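Local coordinates for protein thin, isoform D (Drosophila melanogaster, PDB 6XG7) that probably acts in ubiquitin transfer as part of a longer RING-finger protein, this piece being its NHL-repeat beta-propeller, a protein-binding region, at residues G227-F233 with N254-F260; G274-F280 with N301-F307. All blocks are in the same frame, centred on the assembly; numbering follows the deposited sequence.

Contact 1 of 2, residues G227-F233 with N254-F260; sequences GSDDGQF and NNRIQIF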
ATOM      1  N   GLY A 227       2.401  12.668  16.546  1.00 14.38           N
ATOM      2  CA  GLY A 227       1.540  13.774  16.920  1.00 14.72           C
ATOM      3  C   GLY A 227       0.320  13.857  16.024  1.00 14.51           C
ATOM      4  O   GLY A 227       0.087  13.005  15.163  1.00 14.60           O
ATOM      5  N   SER A 228      -0.466  14.915  16.250  1.00 15.55           N
ATOM      6  CA  SER A 228      -1.686  15.148  15.498  1.00 17.21           C
ATOM      7  C   SER A 228      -1.710  16.487  14.778  1.00 17.30           C
ATOM      8  O   SER A 228      -2.730  16.818  14.161  1.00 18.18           O
ATOM      9  CB  SER A 228      -2.913  15.028  16.406  1.00 19.22           C
ATOM     10  OG  SER A 228      -2.898  16.023  17.410  1.00 21.06           O
ATOM     11  N   ASP A 229      -0.634  17.262  14.832  1.00 18.36           N
ATOM     12  CA  ASP A 229      -0.581  18.470  14.022  1.00 19.61           C
ATOM     13  C   ASP A 229      -0.304  18.111  12.568  1.00 17.19           C
ATOM     14  O   ASP A 229       0.047  16.976  12.238  1.00 15.07           O
ATOM     15  CB  ASP A 229       0.527  19.409  14.502  1.00 25.76           C
ATOM     16  CG  ASP A 229       0.317  19.898  15.913  1.00 32.69           C
ATOM     17  OD1 ASP A 229      -0.833  20.223  16.284  1.00 33.15           O
ATOM     18  OD2 ASP A 229       1.323  19.974  16.645  1.00 36.63           O
ATOM     19  N   ASP A 230      -0.438  19.109  11.693  1.00 17.14           N
ATOM     20  CA  ASP A 230      -0.081  18.929  10.290  1.00 17.49           C
ATOM     21  C   ASP A 230       1.354  18.422  10.199  1.00 16.49           C
ATOM     22  O   ASP A 230       2.253  18.963  10.842  1.00 18.86           O
ATOM     23  CB  ASP A 230      -0.220  20.265   9.551  1.00 21.20           C
ATOM     24  CG  ASP A 230      -1.672  20.718   9.392  1.00 23.84           C
ATOM     25  OD1 ASP A 230      -2.603  19.925   9.654  1.00 24.19           O
ATOM     26  OD2 ASP A 230      -1.886  21.879   8.992  1.00 26.65           O
ATOM     27  N   GLY A 231       1.563  17.352   9.430  1.00 15.22           N
ATOM     28  CA  GLY A 231       2.890  16.803   9.245  1.00 15.48           C
ATOM     29  C   GLY A 231       3.356  15.833  10.310  1.00 15.37           C
ATOM     30  O   GLY A 231       4.486  15.341  10.220  1.00 16.76           O
ATOM     31  N   GLN A 232       2.521  15.534  11.300  1.00 14.30           N
ATOM     32  CA  GLN A 232       2.793  14.534  12.317  1.00 13.96           C
ATOM     33  C   GLN A 232       1.837  13.367  12.115  1.00 12.74           C
ATOM     34  O   GLN A 232       0.756  13.523  11.536  1.00 14.41           O
ATOM     35  CB  GLN A 232       2.580  15.123  13.709  1.00 15.23           C
ATOM     36  CG  GLN A 232       3.469  16.313  13.986  1.00 17.98           C
ATOM     37  CD  GLN A 232       3.264  16.858  15.375  1.00 19.59           C
ATOM     38  OE1 GLN A 232       2.136  16.965  15.852  1.00 18.55           O
ATOM     39  NE2 GLN A 232       4.361  17.212  16.040  1.00 24.40           N
ATOM     40  N   PHE A 233       2.246  12.186  12.590  1.00 12.23           N
ATOM     41  CA  PHE A 233       1.487  10.968  12.361  1.00 12.11           C
ATOM     42  C   PHE A 233       1.228  10.223  13.663  1.00 12.80           C
ATOM     43  O   PHE A 233       1.960  10.367  14.646  1.00 13.31           O
ATOM     44  CB  PHE A 233       2.236   9.982  11.448  1.00 12.86           C
ATOM     45  CG  PHE A 233       2.678  10.555  10.135  1.00 11.88           C
ATOM     46  CD1 PHE A 233       1.763  10.997   9.209  1.00 12.58           C
ATOM     47  CD2 PHE A 233       4.014  10.615   9.821  1.00 13.84           C
ATOM     48  CE1 PHE A 233       2.176  11.501   7.986  1.00 13.04           C
ATOM     49  CE2 PHE A 233       4.426  11.131   8.604  1.00 15.39           C
ATOM     50  CZ  PHE A 233       3.498  11.564   7.689  1.00 14.00           C
ATOM     51  N   ASN A 254      -4.779   9.110  13.198  1.00 13.65           N
ATOM     52  CA  ASN A 254      -5.439  10.405  13.192  1.00 13.45           C
ATOM     53  C   ASN A 254      -6.610  10.451  12.229  1.00 14.27           C
ATOM     54  O   ASN A 254      -7.164  11.529  11.998  1.00 15.12           O
ATOM     55  CB  ASN A 254      -4.434  11.493  12.821  1.00 13.57           C
ATOM     56  CG  ASN A 254      -3.450  11.772  13.931  1.00 14.35           C
ATOM     57  OD1 ASN A 254      -3.822  11.873  15.103  1.00 15.87           O
ATOM     58  ND2 ASN A 254      -2.193  11.906  13.574  1.00 14.56           N
ATOM     59  N   ASN A 255      -6.956   9.313  11.620  1.00 12.82           N
ATOM     60  CA  ASN A 255      -8.137   9.189  10.764  1.00 12.98           C
ATOM     61  C   ASN A 255      -8.155  10.244   9.659  1.00 12.94           C
ATOM     62  O   ASN A 255      -9.160  10.929   9.430  1.00 13.54           O
ATOM     63  CB  ASN A 255      -9.403   9.204  11.612  1.00 13.92           C
ATOM     64  CG  ASN A 255      -9.409   8.076  12.617  1.00 15.31           C
ATOM     65  OD1 ASN A 255      -9.551   6.906  12.251  1.00 17.76           O
ATOM     66  ND2 ASN A 255      -9.194   8.408  13.872  1.00 17.34           N
ATOM     67  N   ARG A 256      -7.028  10.359   8.948  1.00 11.74           N
ATOM     68  CA  ARG A 256      -6.888  11.382   7.925  1.00 11.67           C
ATOM     69  C   ARG A 256      -5.844  10.970   6.899  1.00 10.28           C
ATOM     70  O   ARG A 256      -4.991  10.112   7.144  1.00 10.87           O
ATOM     71  CB  ARG A 256      -6.493  12.722   8.542  1.00 11.57           C
ATOM     72  CG  ARG A 256      -5.110  12.735   9.151  1.00 12.53           C
ATOM     73  CD  ARG A 256      -4.829  13.996   9.923  1.00 13.10           C
ATOM     74  NE  ARG A 256      -3.506  13.940  10.543  1.00 13.66           N
ATOM     75  CZ  ARG A 256      -2.952  14.947  11.197  1.00 14.40           C
ATOM     76  NH1 ARG A 256      -3.609  16.098  11.309  1.00 15.19           N
ATOM     77  NH2 ARG A 256      -1.752  14.808  11.735  1.00 14.34           N
ATOM     78  N   ILE A 257      -5.951  11.585   5.721  1.00 10.87           N
ATOM     79  CA  ILE A 257      -4.939  11.491   4.671  1.00 10.31           C
ATOM     80  C   ILE A 257      -4.113  12.762   4.724  1.00  9.91           C
ATOM     81  O   ILE A 257      -4.665  13.857   4.879  1.00 12.00           O
ATOM     82  CB  ILE A 257      -5.604  11.354   3.287  1.00 11.03           C
ATOM     83  CG1 ILE A 257      -6.438  10.068   3.209  1.00 14.75           C
ATOM     84  CG2 ILE A 257      -4.582  11.439   2.179  1.00 11.86           C
ATOM     85  CD1 ILE A 257      -5.733   8.828   3.553  1.00 20.36           C
ATOM     86  N   GLN A 258      -2.798  12.626   4.608  1.00 10.03           N
ATOM     87  CA  GLN A 258      -1.909  13.774   4.466  1.00 10.44           C
ATOM     88  C   GLN A 258      -1.157  13.675   3.145  1.00 10.17           C
ATOM     89  O   GLN A 258      -0.781  12.581   2.706  1.00 11.65           O
ATOM     90  CB  GLN A 258      -0.925  13.863   5.628  1.00 11.39           C
ATOM     91  CG  GLN A 258      -1.581  14.108   6.956  1.00 12.08           C
ATOM     92  CD  GLN A 258      -0.579  14.524   7.989  1.00 12.65           C
ATOM     93  OE1 GLN A 258       0.048  15.569   7.863  1.00 15.20           O
ATOM     94  NE2 GLN A 258      -0.406  13.707   9.017  1.00 14.15           N
ATOM     95  N   ILE A 259      -0.953  14.830   2.511  1.00 11.32           N
ATOM     96  CA  ILE A 259      -0.236  14.947   1.250  1.00 11.96           C
ATOM     97  C   ILE A 259       0.977  15.823   1.492  1.00 12.14           C
ATOM     98  O   ILE A 259       0.872  16.863   2.153  1.00 12.87           O
ATOM     99  CB  ILE A 259      -1.123  15.580   0.159  1.00 12.04           C
ATOM    100  CG1 ILE A 259      -2.479  14.874   0.095  1.00 13.21           C
ATOM    101  CG2 ILE A 259      -0.395  15.554  -1.198  1.00 11.94           C
ATOM    102  CD1 ILE A 259      -3.453  15.516  -0.919  1.00 13.53           C
ATOM    103  N   PHE A 260       2.117  15.415   0.930  1.00 11.85           N
ATOM    104  CA  PHE A 260       3.382  16.123   1.058  1.00 11.41           C
ATOM    105  C   PHE A 260       3.920  16.445  -0.322  1.00 12.29           C
ATOM    106  O   PHE A 260       3.750  15.659  -1.264  1.00 12.45           O
ATOM    107  CB  PHE A 260       4.399  15.257   1.818  1.00 12.78           C
ATOM    108  CG  PHE A 260       3.960  14.961   3.214  1.00 12.21           C
ATOM    109  CD1 PHE A 260       3.094  13.909   3.469  1.00 11.59           C
ATOM    110  CD2 PHE A 260       4.350  15.780   4.262  1.00 13.48           C
ATOM    111  CE1 PHE A 260       2.641  13.665   4.741  1.00 13.42           C
ATOM    112  CE2 PHE A 260       3.891  15.549   5.539  1.00 13.16           C
ATOM    113  CZ  PHE A 260       3.025  14.491   5.781  1.00 13.09           C
TER
HETATM  114  O   HOH W   1      -3.726  18.976  11.869  1.00 32.37           O

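Contact 2 of 2, residues G274-F280 with N301-F307; sequences GSGDSEF and NHRVQVF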
ATOM      1  N   GLY A 274     -15.044   8.800  11.483  1.00 15.71           N
ATOM      2  CA  GLY A 274     -16.461   8.533  11.344  1.00 16.56           C
ATOM      3  C   GLY A 274     -16.729   7.529  10.244  1.00 17.24           C
ATOM      4  O   GLY A 274     -15.824   7.032   9.591  1.00 16.83           O
ATOM      5  N   SER A 275     -18.018   7.260  10.042  1.00 18.35           N
ATOM      6  CA  SER A 275     -18.485   6.343   9.011  0.52 19.69           C
ATOM      7  C   SER A 275     -19.278   7.053   7.921  1.00 19.46           C
ATOM      8  O   SER A 275     -19.820   6.393   7.024  1.00 19.32           O
ATOM      9  CB  SER A 275     -19.317   5.213   9.630  0.52 20.80           C
ATOM     10  OG  SER A 275     -20.365   5.731  10.424  0.52 22.15           O
ATOM     11  N   GLY A 276     -19.341   8.380   7.962  1.00 18.51           N
ATOM     12  CA  GLY A 276     -20.047   9.152   6.966  1.00 20.36           C
ATOM     13  C   GLY A 276     -19.161   9.498   5.788  1.00 19.73           C
ATOM     14  O   GLY A 276     -18.018   9.051   5.667  1.00 18.67           O
ATOM     15  N   ASP A 277     -19.713  10.320   4.908  1.00 22.08           N
ATOM     16  CA  ASP A 277     -18.970  10.746   3.732  0.53 23.58           C
ATOM     17  C   ASP A 277     -17.707  11.487   4.148  1.00 22.36           C
ATOM     18  O   ASP A 277     -17.730  12.357   5.021  1.00 21.37           O
ATOM     19  CB  ASP A 277     -19.833  11.637   2.839  0.53 25.74           C
ATOM     20  CG  ASP A 277     -20.556  10.856   1.762  0.53 26.80           C
ATOM     21  OD1 ASP A 277     -20.572   9.607   1.837  0.53 27.58           O
ATOM     22  OD2 ASP A 277     -21.107  11.500   0.838  0.53 27.78           O
ATOM     23  N   SER A 278     -16.582  11.095   3.545  1.00 20.82           N
ATOM     24  CA  SER A 278     -15.295  11.757   3.748  1.00 19.89           C
ATOM     25  C   SER A 278     -14.761  11.595   5.170  1.00 17.52           C
ATOM     26  O   SER A 278     -13.909  12.375   5.626  1.00 19.13           O
ATOM     27  CB  SER A 278     -15.371  13.234   3.332  1.00 22.58           C
ATOM     28  OG  SER A 278     -16.005  13.352   2.065  1.00 25.27           O
ATOM     29  N   GLU A 279     -15.244  10.588   5.884  1.00 14.69           N
ATOM     30  CA  GLU A 279     -14.750  10.237   7.200  1.00 13.55           C
ATOM     31  C   GLU A 279     -14.171   8.828   7.138  1.00 13.30           C
ATOM     32  O   GLU A 279     -14.481   8.048   6.233  1.00 14.32           O
ATOM     33  CB  GLU A 279     -15.875  10.299   8.237  1.00 15.78           C
ATOM     34  CG  GLU A 279     -16.546  11.647   8.301  1.00 18.51           C
ATOM     35  CD  GLU A 279     -17.725  11.686   9.264  1.00 20.62           C
ATOM     36  OE1 GLU A 279     -17.956  12.758   9.859  1.00 23.98           O
ATOM     37  OE2 GLU A 279     -18.431  10.660   9.424  1.00 19.56           O
ATOM     38  N   PHE A 280     -13.338   8.504   8.122  1.00 13.25           N
ATOM     39  CA  PHE A 280     -12.615   7.244   8.141  1.00 13.01           C
ATOM     40  C   PHE A 280     -12.622   6.657   9.548  1.00 13.39           C
ATOM     41  O   PHE A 280     -12.655   7.392  10.535  1.00 13.57           O
ATOM     42  CB  PHE A 280     -11.143   7.447   7.789  1.00 13.43           C
ATOM     43  CG  PHE A 280     -10.904   8.195   6.505  1.00 13.20           C
ATOM     44  CD1 PHE A 280     -11.398   7.729   5.300  1.00 12.63           C
ATOM     45  CD2 PHE A 280     -10.131   9.335   6.502  1.00 14.18           C
ATOM     46  CE1 PHE A 280     -11.141   8.394   4.125  1.00 12.38           C
ATOM     47  CE2 PHE A 280      -9.878  10.007   5.332  1.00 14.30           C
ATOM     48  CZ  PHE A 280     -10.377   9.530   4.139  1.00 13.55           C
ATOM     49  N   ASN A 301     -14.741   0.410   7.989  1.00 14.63           N
ATOM     50  CA  ASN A 301     -16.011   0.627   7.311  1.00 14.70           C
ATOM     51  C   ASN A 301     -16.155  -0.216   6.048  1.00 13.16           C
ATOM     52  O   ASN A 301     -17.124  -0.046   5.300  1.00 14.42           O
ATOM     53  CB  ASN A 301     -16.170   2.108   6.973  1.00 17.14           C
ATOM     54  CG  ASN A 301     -16.383   2.958   8.197  1.00 19.47           C
ATOM     55  OD1 ASN A 301     -17.209   2.627   9.053  1.00 22.07           O
ATOM     56  ND2 ASN A 301     -15.628   4.051   8.307  1.00 19.12           N
ATOM     57  N   HIS A 302     -15.212  -1.122   5.799  1.00 13.46           N
ATOM     58  CA  HIS A 302     -15.301  -2.095   4.711  1.00 12.74           C
ATOM     59  C   HIS A 302     -15.507  -1.416   3.368  1.00 12.13           C
ATOM     60  O   HIS A 302     -16.298  -1.874   2.540  1.00 13.30           O
ATOM     61  CB  HIS A 302     -16.416  -3.104   4.969  1.00 14.75           C
ATOM     62  CG  HIS A 302     -16.294  -3.801   6.276  1.00 17.90           C
ATOM     63  ND1 HIS A 302     -15.429  -4.851   6.480  1.00 19.39           N
ATOM     64  CD2 HIS A 302     -16.932  -3.598   7.450  1.00 19.27           C
ATOM     65  CE1 HIS A 302     -15.546  -5.269   7.729  1.00 21.49           C
ATOM     66  NE2 HIS A 302     -16.453  -4.524   8.337  1.00 22.20           N
ATOM     67  N   ARG A 303     -14.794  -0.315   3.135  1.00 12.08           N
ATOM     68  CA  ARG A 303     -15.054   0.452   1.927  1.00 11.29           C
ATOM     69  C   ARG A 303     -13.770   1.075   1.401  1.00 11.10           C
ATOM     70  O   ARG A 303     -12.768   1.196   2.108  1.00 10.80           O
ATOM     71  CB  ARG A 303     -16.104   1.550   2.145  1.00 12.98           C
ATOM     72  CG  ARG A 303     -15.646   2.647   3.105  1.00 13.00           C
ATOM     73  CD  ARG A 303     -16.727   3.720   3.297  1.00 14.64           C
ATOM     74  NE  ARG A 303     -16.343   4.641   4.360  1.00 15.56           N
ATOM     75  CZ  ARG A 303     -17.096   5.664   4.766  1.00 15.42           C
ATOM     76  NH1 ARG A 303     -18.245   5.929   4.161  1.00 17.47           N
ATOM     77  NH2 ARG A 303     -16.711   6.430   5.764  1.00 16.28           N
ATOM     78  N   VAL A 304     -13.835   1.460   0.132  1.00 10.72           N
ATOM     79  CA  VAL A 304     -12.833   2.270  -0.536  1.00 10.00           C
ATOM     80  C   VAL A 304     -13.513   3.577  -0.905  1.00 10.08           C
ATOM     81  O   VAL A 304     -14.623   3.570  -1.445  1.00 12.13           O
ATOM     82  CB  VAL A 304     -12.289   1.568  -1.793  1.00 12.02           C
ATOM     83  CG1 VAL A 304     -11.425   2.542  -2.592  1.00 12.15           C
ATOM     84  CG2 VAL A 304     -11.508   0.310  -1.386  1.00 12.42           C
ATOM     85  N   GLN A 305     -12.865   4.690  -0.583  1.00 10.57           N
ATOM     86  CA  GLN A 305     -13.355   6.017  -0.925  0.61  9.88           C
ATOM     87  C   GLN A 305     -12.381   6.668  -1.894  1.00 10.74           C
ATOM     88  O   GLN A 305     -11.166   6.492  -1.777  1.00 11.89           O
ATOM     89  CB  GLN A 305     -13.487   6.877   0.325  0.61 10.33           C
ATOM     90  CG  GLN A 305     -14.532   6.344   1.290  0.61 11.72           C
ATOM     91  CD  GLN A 305     -14.193   6.630   2.725  0.61 12.83           C
ATOM     92  OE1 GLN A 305     -13.402   5.915   3.332  0.61 13.92           O
ATOM     93  NE2 GLN A 305     -14.785   7.682   3.285  0.61 13.41           N
ATOM     94  N   VAL A 306     -12.927   7.413  -2.856  1.00 11.31           N
ATOM     95  CA  VAL A 306     -12.160   8.047  -3.919  1.00 11.97           C
ATOM     96  C   VAL A 306     -12.380   9.550  -3.822  1.00 12.27           C
ATOM     97  O   VAL A 306     -13.527  10.002  -3.738  1.00 13.81           O
ATOM     98  CB  VAL A 306     -12.588   7.510  -5.296  1.00 12.77           C
ATOM     99  CG1 VAL A 306     -11.707   8.080  -6.406  1.00 13.12           C
ATOM    100  CG2 VAL A 306     -12.531   5.973  -5.285  1.00 13.41           C
ATOM    101  N   PHE A 307     -11.282  10.318  -3.855  1.00 12.91           N
ATOM    102  CA  PHE A 307     -11.313  11.763  -3.636  1.00 13.73           C
ATOM    103  C   PHE A 307     -10.663  12.562  -4.740  1.00 15.33           C
ATOM    104  O   PHE A 307     -11.113  13.675  -5.024  1.00 17.51           O
ATOM    105  CB  PHE A 307     -10.552  12.124  -2.359  1.00 12.47           C
ATOM    106  CG  PHE A 307     -11.149  11.571  -1.115  1.00 11.26           C
ATOM    107  CD1 PHE A 307     -10.837  10.291  -0.686  1.00 12.46           C
ATOM    108  CD2 PHE A 307     -12.044  12.326  -0.374  1.00 12.96           C
ATOM    109  CE1 PHE A 307     -11.410   9.773   0.471  1.00 12.96           C
ATOM    110  CE2 PHE A 307     -12.611  11.814   0.778  1.00 13.08           C
ATOM    111  CZ  PHE A 307     -12.292  10.542   1.203  1.00 13.58           C
ATOM    112  OXT PHE A 307      -9.656  12.152  -5.320  1.00 15.16           O
TER
HETATM  113  O   HOH W   2     -20.565   7.578   3.354  1.00 30.05           O

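Contact 1 of 2, residues G227-F233 with N254-F260
R256 carries its guanidinium from strand 256-260 into the curled loop G227-F233, within one NHL repeat of the beta-propeller; the loop leads into the blade to which the strand belongs. A type II turn from D229 to Q232 shapes the receiving end. R256 NH2 donates to two of its carbonyls, D229 O at 2.9 Å and Q232 O at 2.8 Å, the latter through a bent bond (131° at the hydrogen), while NH1 adds a weak bond to S228 O. The side chain gets this far because CG lies between backbone N and carbonyl carbon (chi1 67°) and the chain then runs extended to NE, which forms a salt bridge with D251.

Amides make the second set of bonds. Q258 clasps the turn with both polar atoms of its amide: OE1 takes the N-H of G231 on a lone pair at 2.8 Å, and NE2 gives to Q232 O at 2.8 Å. R256 NH2 and Q258 NE2 reach that oxygen from opposite faces of its carbonyl plane. N254 ND2 meets a lone pair of G227 O at 3.0 Å and also bonds D251, which receives Q258 NE2 as well and so ties three donor side chains together.

Apolar packing closes the F260 end. The F233 and F260 rings approach rim to rim, planes 64° apart, with their CZ atoms 3.5 Å from each other; G231 CA lies at the edge of the F260 ring. At the D230 side, one water accepts from R256 NH1 at 2.9 Å and donates to D230 OD1 at 2.7 Å.

Contact 2 of 2, residues G274-F280 with N301-F307
This is a side-chain-to-backbone contact in the closing blade of the propeller, where N301, R303 and Q305 reach from the end of the chain to carbonyls of the loop G274-F280 leading into that blade. R303 NH2 donates to G276 O at 2.9 Å, and E279 N, closing the type II turn, reaches the same oxygen from the opposite face of its plane. The E279 carbonyl also lies near, its O 2.8 Å from R303 NH2. Q305 has two conformers; in the one described, NE2 donates to E279 O at 3.0 Å, an almost straight bond of 167°. N301 ND2 gives a longer bond to G274 O, 3.3 Å, and bonds D298 too.

Q305 is bent at chi2 (148°), which turns its OE1 to the edge of the F280 ring, 3.3 Å from CD1. The N-H of S278 goes to OE1 of Q31, which also accepts from Q305 NE2. Beyond the amide, F280 CZ and F307 CZ meet at 3.6 Å with the ring planes 69° apart. S278 OG lies at the F307 edge, 3.9 Å from CE2, and bonds R29 O weakly.

R303 is buried, with NE in a salt bridge to D298 and NH2 bonded to G276 O, so D298 probably offsets much of its positive charge while the carbonyls add partial negative charge; the C-terminal carboxylate of F307 is likewise paired with K28.

In the fold
From the N terminus, strand 33-36 first waits for a partner that comes last: it pairs with strand 303-306, so the closing blade joins both chain ends. Contact 1 ties the loop after strand 219-223 to strand 256-260, closing over strands 239-241 and 247-251. The chain continues through strand 266-273 before contact 2 closes similarly over the rest of 279-288 and over 294-298. They run in series, neither nested nor crossing, each spanning 20 residues between its segments. Their centres lie about 17 Å apart, but they touch: F280 of contact 2 packs against N255 and I257 of contact 1, linking neighbouring blades.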